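Local coordinates for protein R.Ecl18kI (Enterobacter cloacae, PDB 2GB7) that recognizes the double-stranded DNA sequence 5'-CCNGG-3' as a type II restriction endonuclease and cleaves it before the first C, at residues D43-A55 with L246-L258. The protein carries 1 engineered substitution. Sequence-based numbering, arbitrary orientation.
Sequences DYFLNNPSEYIIA and LTFEDMLQSAMEL
The ring of Phe248 takes Ile53 over one face. Ile53 CD1 sits 3.4 Å from the ring centroid and only 8° off the ring normal, a CH-pi contact with the methyl over the ring centre. At the edge of the same ring, in its plane, lies Ser50 OG, 3.9 Å from Phe248 CD2. A second flat group is the carboxylate of Glu249. Its OE1 receives the hydroxyl Ser50 OG at 2.7 Å through the syn lone pair. Its OE2 accepts Ser50 N at 3.0 Å from above the carboxylate plane, with a fairly straight N-H...O angle of 162°. The bend at chi2 of Glu249 folds the acid back over Pro49, whose CD is 3.2 Å from Glu249 OE2. Both oxygens are thus held by one serine in the first turn of helix 49-77, where the helix dipole probably helps to stabilise the negative charge. Glu51 OE1 lies 3.3 Å from Glu249 OE2, and the two carboxylate planes are perpendicular. These like charges are close. A water within hydrogen-bonding distance of Glu51 OE2 and Glu249 OE2 probably relieves the repulsion, though it has more acceptors near it than protons to give. Ser50 OG also bonds to Val232 N.

On the helix 42-47 side, the side-chain contacts are mainly apolar. Leu46 CD1 lies 3.9 Å from Met256 CB and also packs against the backbone at Leu252 O. A second water donates to the carbonyls of Leu46 and Glu249. The N-to-C directions of segments 49-55 and 248-258 differ by 119°. Thr247 and Asp250 form a capping box where strand 245-247 passes into helix 248-259. The contact therefore joins the break between helix 42-47 and helix 49-77 to the helix that follows the edge strand of the mixed beta-sheet, part of the PD-(D/E)XK nuclease fold.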
loop_
_atom_site.group_PDB
_atom_site.type_symbol
_atom_site.label_atom_id
_atom_site.label_comp_id
_atom_site.label_asym_id
_atom_site.label_seq_id
_atom_site.Cartn_x
_atom_site.Cartn_y
_atom_site.Cartn_z
ATOM N N ASP F 43 19.804 -29.848 2.972
ATOM C CA ASP F 43 19.740 -30.090 1.531
ATOM C C ASP F 43 18.320 -29.988 1.000
ATOM O O ASP F 43 18.105 -29.492 -0.117
ATOM C CB ASP F 43 20.343 -31.452 1.167
ATOM C CG ASP F 43 21.854 -31.432 1.139
ATOM O OD1 ASP F 43 22.482 -30.348 1.226
ATOM O OD2 ASP F 43 22.436 -32.533 1.020
ATOM N N TYR F 44 17.343 -30.442 1.788
ATOM C CA TYR F 44 15.942 -30.317 1.376
ATOM C C TYR F 44 15.551 -28.871 1.047
ATOM O O TYR F 44 14.932 -28.605 0.021
ATOM C CB TYR F 44 14.963 -30.889 2.416
ATOM C CG TYR F 44 13.540 -30.505 2.060
ATOM C CD1 TYR F 44 12.825 -31.185 1.060
ATOM C CD2 TYR F 44 12.951 -29.397 2.646
ATOM C CE1 TYR F 44 11.528 -30.764 0.700
ATOM C CE2 TYR F 44 11.671 -28.982 2.302
ATOM C CZ TYR F 44 10.969 -29.659 1.338
ATOM O OH TYR F 44 9.703 -29.175 1.043
ATOM N N PHE F 45 15.906 -27.961 1.936
ATOM C CA PHE F 45 15.539 -26.564 1.783
ATOM C C PHE F 45 16.342 -25.909 0.669
ATOM O O PHE F 45 15.848 -25.044 -0.041
ATOM C CB PHE F 45 15.741 -25.851 3.111
ATOM C CG PHE F 45 14.808 -26.334 4.170
ATOM C CD1 PHE F 45 13.515 -25.794 4.262
ATOM C CD2 PHE F 45 15.189 -27.328 5.066
ATOM C CE1 PHE F 45 12.630 -26.255 5.237
ATOM C CE2 PHE F 45 14.294 -27.783 6.064
ATOM C CZ PHE F 45 13.010 -27.254 6.131
ATOM N N LEU F 46 17.590 -26.339 0.535
ATOM C CA LEU F 46 18.476 -25.783 -0.460
ATOM C C LEU F 46 17.928 -26.128 -1.826
ATOM O O LEU F 46 17.956 -25.303 -2.747
ATOM C CB LEU F 46 19.881 -26.385 -0.262
ATOM C CG LEU F 46 21.043 -25.927 -1.125
ATOM C CD1 LEU F 46 21.107 -24.396 -1.170
ATOM C CD2 LEU F 46 22.319 -26.516 -0.543
ATOM N N ASN F 47 17.409 -27.343 -1.954
ATOM C CA ASN F 47 17.029 -27.866 -3.250
ATOM C C ASN F 47 15.602 -27.605 -3.618
ATOM O O ASN F 47 15.302 -27.528 -4.809
ATOM C CB ASN F 47 17.302 -29.374 -3.358
ATOM C CG ASN F 47 18.771 -29.708 -3.319
ATOM O OD1 ASN F 47 19.627 -28.932 -3.765
ATOM N ND2 ASN F 47 19.078 -30.875 -2.784
ATOM N N ASN F 48 14.728 -27.442 -2.616
ATOM C CA ASN F 48 13.277 -27.421 -2.849
ATOM C C ASN F 48 12.611 -26.160 -2.298
ATOM O O ASN F 48 11.465 -26.236 -1.840
ATOM C CB ASN F 48 12.551 -28.592 -2.149
ATOM C CG ASN F 48 12.993 -29.956 -2.645
ATOM O OD1 ASN F 48 12.318 -30.569 -3.474
ATOM N ND2 ASN F 48 14.140 -30.422 -2.166
ATOM N N PRO F 49 13.260 -25.006 -2.387
ATOM C CA PRO F 49 12.597 -23.841 -1.751
ATOM C C PRO F 49 11.250 -23.417 -2.299
ATOM O O PRO F 49 10.324 -23.052 -1.548
ATOM C CB PRO F 49 13.656 -22.741 -1.849
ATOM C CG PRO F 49 14.505 -23.121 -3.017
ATOM C CD PRO F 49 14.518 -24.630 -3.040
ATOM N N SER F 50 11.119 -23.433 -3.624
ATOM C CA SER F 50 9.850 -22.975 -4.209
ATOM C C SER F 50 8.690 -23.843 -3.782
ATOM O O SER F 50 7.608 -23.357 -3.463
ATOM C CB SER F 50 9.887 -22.884 -5.730
ATOM O OG SER F 50 10.808 -21.902 -6.169
ATOM N N GLU F 51 8.937 -25.149 -3.800
ATOM C CA GLU F 51 7.923 -26.098 -3.384
ATOM C C GLU F 51 7.535 -25.912 -1.935
ATOM O O GLU F 51 6.350 -25.957 -1.608
ATOM C CB GLU F 51 8.422 -27.524 -3.619
ATOM C CG GLU F 51 8.578 -27.874 -5.102
ATOM C CD GLU F 51 9.858 -27.313 -5.716
ATOM O OE1 GLU F 51 10.678 -26.703 -4.988
ATOM O OE2 GLU F 51 10.068 -27.504 -6.937
ATOM N N TYR F 52 8.534 -25.722 -1.079
ATOM C CA TYR F 52 8.314 -25.516 0.332
ATOM C C TYR F 52 7.452 -24.256 0.548
ATOM O O TYR F 52 6.453 -24.280 1.280
ATOM C CB TYR F 52 9.652 -25.454 1.074
ATOM C CG TYR F 52 9.591 -24.654 2.332
ATOM C CD1 TYR F 52 9.204 -25.232 3.551
ATOM C CD2 TYR F 52 9.887 -23.295 2.305
ATOM C CE1 TYR F 52 9.127 -24.463 4.708
ATOM C CE2 TYR F 52 9.791 -22.523 3.441
ATOM C CZ TYR F 52 9.446 -23.118 4.630
ATOM O OH TYR F 52 9.327 -22.342 5.751
ATOM N N ILE F 53 7.820 -23.166 -0.124
ATOM C CA ILE F 53 7.093 -21.904 0.028
ATOM C C ILE F 53 5.619 -22.034 -0.361
ATOM O O ILE F 53 4.735 -21.620 0.393
ATOM C CB ILE F 53 7.770 -20.799 -0.802
ATOM C CG1 ILE F 53 9.106 -20.438 -0.164
ATOM C CG2 ILE F 53 6.861 -19.560 -0.919
ATOM C CD1 ILE F 53 10.054 -19.659 -1.091
ATOM N N ILE F 54 5.349 -22.649 -1.506
ATOM C CA ILE F 54 3.967 -22.811 -1.979
ATOM C C ILE F 54 3.155 -23.718 -1.049
ATOM O O ILE F 54 1.998 -23.400 -0.743
ATOM C CB ILE F 54 3.921 -23.348 -3.446
ATOM C CG1 ILE F 54 4.570 -22.346 -4.413
ATOM C CG2 ILE F 54 2.462 -23.679 -3.918
ATOM C CD1 ILE F 54 3.806 -21.032 -4.542
ATOM N N ALA F 55 3.761 -24.818 -0.596
ATOM C CA ALA F 55 3.079 -25.744 0.321
ATOM C C ALA F 55 2.791 -25.037 1.638
ATOM O O ALA F 55 1.694 -25.161 2.174
ATOM C CB ALA F 55 3.912 -27.014 0.547
ATOM N N LEU F 246 15.190 -14.174 -10.824
ATOM C CA LEU F 246 15.807 -15.385 -10.233
ATOM C C LEU F 246 14.726 -16.203 -9.563
ATOM O O LEU F 246 13.640 -15.701 -9.269
ATOM C CB LEU F 246 16.839 -15.004 -9.165
ATOM C CG LEU F 246 18.180 -14.398 -9.600
ATOM C CD1 LEU F 246 19.073 -14.197 -8.358
ATOM C CD2 LEU F 246 18.884 -15.203 -10.649
ATOM N N THR F 247 15.027 -17.472 -9.319
ATOM C CA THR F 247 14.146 -18.328 -8.532
ATOM C C THR F 247 14.651 -18.409 -7.102
ATOM O O THR F 247 15.808 -18.125 -6.850
ATOM C CB THR F 247 14.131 -19.753 -9.083
ATOM O OG1 THR F 247 15.463 -20.291 -9.007
ATOM C CG2 THR F 247 13.626 -19.735 -10.503
ATOM N N PHE F 248 13.798 -18.834 -6.161
ATOM C CA PHE F 248 14.278 -19.103 -4.803
ATOM C C PHE F 248 15.428 -20.099 -4.797
ATOM O O PHE F 248 16.302 -20.020 -3.957
ATOM C CB PHE F 248 13.151 -19.597 -3.924
ATOM C CG PHE F 248 12.149 -18.527 -3.642
ATOM C CD1 PHE F 248 12.477 -17.487 -2.797
ATOM C CD2 PHE F 248 10.914 -18.523 -4.268
ATOM C CE1 PHE F 248 11.509 -16.460 -2.537
ATOM C CE2 PHE F 248 9.986 -17.516 -4.034
ATOM C CZ PHE F 248 10.295 -16.489 -3.181
ATOM N N GLU F 249 15.412 -21.019 -5.747
ATOM C CA GLU F 249 16.515 -21.971 -5.860
ATOM C C GLU F 249 17.874 -21.299 -6.107
ATOM O O GLU F 249 18.886 -21.670 -5.495
ATOM C CB GLU F 249 16.167 -22.970 -6.954
ATOM C CG GLU F 249 15.183 -24.053 -6.509
ATOM C CD GLU F 249 13.723 -23.598 -6.319
ATOM O OE1 GLU F 249 13.351 -22.456 -6.682
ATOM O OE2 GLU F 249 12.928 -24.446 -5.834
ATOM N N ASP F 250 17.876 -20.318 -7.011
ATOM C CA ASP F 250 19.044 -19.526 -7.355
ATOM C C ASP F 250 19.518 -18.794 -6.105
ATOM O O ASP F 250 20.720 -18.835 -5.751
ATOM C CB ASP F 250 18.694 -18.497 -8.434
ATOM C CG ASP F 250 18.312 -19.104 -9.762
ATOM O OD1 ASP F 250 18.790 -20.223 -10.105
ATOM O OD2 ASP F 250 17.581 -18.410 -10.527
ATOM N N MET F 251 18.576 -18.133 -5.435
ATOM C CA MET F 251 18.869 -17.369 -4.231
ATOM C C MET F 251 19.492 -18.228 -3.149
ATOM O O MET F 251 20.476 -17.828 -2.532
ATOM C CB MET F 251 17.620 -16.670 -3.681
ATOM C CG MET F 251 17.995 -15.708 -2.560
ATOM S SD MET F 251 16.513 -14.889 -1.921
ATOM C CE MET F 251 15.839 -16.196 -0.932
ATOM N N LEU F 252 18.920 -19.404 -2.897
ATOM C CA LEU F 252 19.445 -20.292 -1.854
ATOM C C LEU F 252 20.853 -20.788 -2.163
ATOM O O LEU F 252 21.700 -20.904 -1.275
ATOM C CB LEU F 252 18.503 -21.463 -1.610
ATOM C CG LEU F 252 17.479 -21.230 -0.502
ATOM C CD1 LEU F 252 18.162 -21.253 0.876
ATOM C CD2 LEU F 252 16.673 -19.887 -0.641
ATOM N N GLN F 253 21.098 -21.049 -3.426
ATOM C CA GLN F 253 22.426 -21.474 -3.842
ATOM C C GLN F 253 23.433 -20.359 -3.545
ATOM O O GLN F 253 24.507 -20.610 -2.989
ATOM C CB GLN F 253 22.416 -21.812 -5.315
ATOM C CG GLN F 253 23.733 -22.405 -5.755
ATOM C CD GLN F 253 24.088 -23.697 -4.993
ATOM O OE1 GLN F 253 23.227 -24.545 -4.734
ATOM N NE2 GLN F 253 25.374 -23.849 -4.649
ATOM N N SER F 254 23.066 -19.126 -3.882
ATOM C CA SER F 254 23.942 -17.980 -3.603
ATOM C C SER F 254 24.139 -17.801 -2.095
ATOM O O SER F 254 25.259 -17.576 -1.632
ATOM C CB SER F 254 23.337 -16.722 -4.233
ATOM O OG SER F 254 23.396 -16.861 -5.648
ATOM N N ALA F 255 23.068 -17.968 -1.316
ATOM C CA ALA F 255 23.177 -17.789 0.134
ATOM C C ALA F 255 24.081 -18.834 0.731
ATOM O O ALA F 255 24.897 -18.541 1.602
ATOM C CB ALA F 255 21.789 -17.847 0.809
ATOM N N MET F 256 23.963 -20.056 0.226
ATOM C CA MET F 256 24.727 -21.166 0.756
ATOM C C MET F 256 26.190 -20.941 0.430
ATOM O O MET F 256 27.057 -21.116 1.296
ATOM C CB MET F 256 24.247 -22.474 0.148
ATOM C CG MET F 256 24.911 -23.692 0.756
ATOM S SD MET F 256 24.684 -23.855 2.538
ATOM C CE MET F 256 25.959 -25.070 2.919
ATOM N N GLU F 257 26.460 -20.482 -0.787
ATOM C CA GLU F 257 27.862 -20.240 -1.179
ATOM C C GLU F 257 28.488 -19.145 -0.336
ATOM O O GLU F 257 29.637 -19.297 0.087
ATOM C CB GLU F 257 27.994 -19.908 -2.663
ATOM C CG GLU F 257 27.605 -21.055 -3.555
ATOM C CD GLU F 257 27.350 -20.641 -5.001
ATOM O OE1 GLU F 257 27.219 -19.420 -5.288
ATOM O OE2 GLU F 257 27.272 -21.556 -5.846
ATOM N N LEU F 258 27.744 -18.063 -0.080
ATOM C CA LEU F 258 28.272 -16.965 0.750
ATOM C C LEU F 258 28.409 -17.396 2.199
ATOM O O LEU F 258 29.372 -17.031 2.860
ATOM C CB LEU F 258 27.394 -15.708 0.674
ATOM C CG LEU F 258 27.459 -14.911 -0.621
ATOM C CD1 LEU F 258 26.314 -13.905 -0.681
ATOM C CD2 LEU F 258 28.813 -14.211 -0.818
HETATM O O HOH W 1 19.259 -24.218 -4.651
HETATM O O HOH W 2 12.751 -26.707 -7.028
#